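Local atomic coordinates of putative general stress protein 26 (Jannaschia sp., PDB entry 2QEA), a protein that is of unconfirmed function but probably acts as a flavin-binding oxidoreductase of the pyridoxamine 5'-phosphate oxidase-like family. Residues P34-D38 with D94-S98. Sequence-based numbering, arbitrary orientation.
Sequences PQTDD and DEFWS. With CA (calcium ion), chain D; CA (calcium ion), chain E.
Residues 34-37 run extended and the chain turns at Asp38 (-71/-8). Asp94 and Glu95 are helical; Phe96 (-93/7) is the first residue to leave helical phi/psi. The nearest CA atoms are those of Gln35 and Phe96, 6.0 Å apart, and no hydrogen bond joins the segments. Phe96, chi1 m, lays its ring along the extended backbone, where a flat side chain fits well: one face covers Gln35 C, and CE1 lies 3.6 Å from Thr36 C. Gln35 (m, m) supplies aliphatic carbon, its CB 3.6 Å from Phe96 CB. Asp37 and Glu95, both chi1 t, bring Asp37 OD2 within 3.0 Å of Glu95 OE2, an unfavourable approach of like charges. The carboxylate of Asp38 suits bridging two calcium ions, OD1 2.8 Å from that of chain D and OD2 2.6 Å from that of chain E; Glu14 and Asp11 also bind there. This surface contact beside a calcium site thus joins the loop between strands 30-32 and 44-49 to the end of helix 90-95, with Phe96 also stacked on Trp45 of strand 44-49.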
loop_
_atom_site.group_PDB
_atom_site.type_symbol
_atom_site.label_atom_id
_atom_site.label_comp_id
_atom_site.label_asym_id
_atom_site.label_seq_id
_atom_site.Cartn_x
_atom_site.Cartn_y
_atom_site.Cartn_z
ATOM N N PRO A 34 0.746 -0.513 11.433
ATOM C CA PRO A 34 1.244 -1.796 11.946
ATOM C C PRO A 34 2.352 -1.601 12.989
ATOM O O PRO A 34 3.272 -0.802 12.773
ATOM C CB PRO A 34 1.790 -2.484 10.691
ATOM C CG PRO A 34 2.246 -1.367 9.838
ATOM C CD PRO A 34 1.246 -0.266 10.062
ATOM N N GLN A 35 2.232 -2.306 14.113
ATOM C CA GLN A 35 3.204 -2.251 15.198
ATOM C C GLN A 35 3.801 -3.646 15.329
ATOM O O GLN A 35 3.068 -4.607 15.567
ATOM C CB GLN A 35 2.534 -1.826 16.506
ATOM C CG GLN A 35 1.738 -0.513 16.443
ATOM C CD GLN A 35 2.589 0.702 16.087
ATOM O OE1 GLN A 35 3.686 0.887 16.613
ATOM N NE2 GLN A 35 2.069 1.547 15.205
ATOM N N THR A 36 5.114 -3.761 15.117
ATOM C CA THR A 36 5.829 -5.041 15.208
ATOM C C THR A 36 7.201 -4.883 15.861
ATOM O O THR A 36 7.682 -3.765 16.080
ATOM C CB THR A 36 6.020 -5.697 13.810
ATOM O OG1 THR A 36 6.856 -4.872 12.987
ATOM C CG2 THR A 36 4.685 -5.914 13.108
ATOM N N ASP A 37 7.795 -6.025 16.192
ATOM C CA ASP A 37 9.136 -6.104 16.768
ATOM C C ASP A 37 9.779 -7.343 16.143
ATOM O O ASP A 37 9.249 -8.445 16.297
ATOM C CB ASP A 37 9.049 -6.214 18.297
ATOM C CG ASP A 37 10.384 -5.954 19.001
ATOM O OD1 ASP A 37 11.471 -6.174 18.419
ATOM O OD2 ASP A 37 10.336 -5.528 20.174
ATOM N N ASP A 38 10.907 -7.160 15.445
ATOM C CA ASP A 38 11.606 -8.284 14.773
ATOM C C ASP A 38 12.306 -9.275 15.728
ATOM O O ASP A 38 12.813 -10.297 15.272
ATOM C CB ASP A 38 12.510 -7.831 13.598
ATOM C CG ASP A 38 13.646 -6.899 14.004
ATOM O OD1 ASP A 38 13.803 -6.552 15.197
ATOM O OD2 ASP A 38 14.380 -6.478 13.086
ATOM N N ASP A 94 0.897 -2.883 25.993
ATOM C CA ASP A 94 1.860 -1.952 26.613
ATOM C C ASP A 94 3.146 -1.752 25.781
ATOM O O ASP A 94 3.706 -0.650 25.775
ATOM C CB ASP A 94 2.211 -2.423 28.041
ATOM C CG ASP A 94 3.022 -1.397 28.843
ATOM O OD1 ASP A 94 2.892 -0.173 28.613
ATOM O OD2 ASP A 94 3.782 -1.825 29.736
ATOM N N GLU A 95 3.607 -2.806 25.101
ATOM C CA GLU A 95 4.820 -2.744 24.260
ATOM C C GLU A 95 4.643 -1.838 23.035
ATOM O O GLU A 95 5.534 -1.043 22.724
ATOM C CB GLU A 95 5.233 -4.151 23.789
ATOM C CG GLU A 95 6.588 -4.237 23.037
ATOM C CD GLU A 95 6.827 -5.590 22.373
ATOM O OE1 GLU A 95 6.270 -6.610 22.834
ATOM O OE2 GLU A 95 7.586 -5.629 21.381
ATOM N N PHE A 96 3.502 -1.975 22.354
ATOM C CA PHE A 96 3.196 -1.207 21.129
ATOM C C PHE A 96 2.412 0.107 21.321
ATOM O O PHE A 96 2.037 0.745 20.330
ATOM C CB PHE A 96 2.499 -2.129 20.118
ATOM C CG PHE A 96 3.314 -3.348 19.765
ATOM C CD1 PHE A 96 4.584 -3.206 19.185
ATOM C CD2 PHE A 96 2.831 -4.638 20.011
ATOM C CE1 PHE A 96 5.363 -4.327 18.865
ATOM C CE2 PHE A 96 3.601 -5.772 19.695
ATOM C CZ PHE A 96 4.868 -5.617 19.115
ATOM N N TRP A 97 2.198 0.524 22.574
ATOM C CA TRP A 97 1.500 1.779 22.879
ATOM C C TRP A 97 2.471 2.949 22.661
ATOM O O TRP A 97 3.651 2.846 23.016
ATOM C CB TRP A 97 0.976 1.776 24.318
ATOM C CG TRP A 97 0.028 2.879 24.608
ATOM C CD1 TRP A 97 0.309 4.050 25.237
ATOM C CD2 TRP A 97 -1.363 2.924 24.266
ATOM N NE1 TRP A 97 -0.820 4.823 25.324
ATOM C CE2 TRP A 97 -1.865 4.160 24.736
ATOM C CE3 TRP A 97 -2.241 2.036 23.618
ATOM C CZ2 TRP A 97 -3.210 4.544 24.570
ATOM C CZ3 TRP A 97 -3.589 2.415 23.452
ATOM C CH2 TRP A 97 -4.054 3.664 23.926
ATOM N N SER A 98 1.961 4.047 22.096
ATOM C CA SER A 98 2.764 5.241 21.774
ATOM C C SER A 98 2.067 6.559 22.133
ATOM O O SER A 98 0.907 6.565 22.563
ATOM C CB SER A 98 3.098 5.230 20.276
ATOM O OG SER A 98 1.924 5.297 19.483
HETATM CA CA CA D . 14.210 -3.861 15.866
HETATM CA CA CA E . 14.507 -4.287 11.626
HETATM O O HOH W 1 14.535 -1.600 11.564
#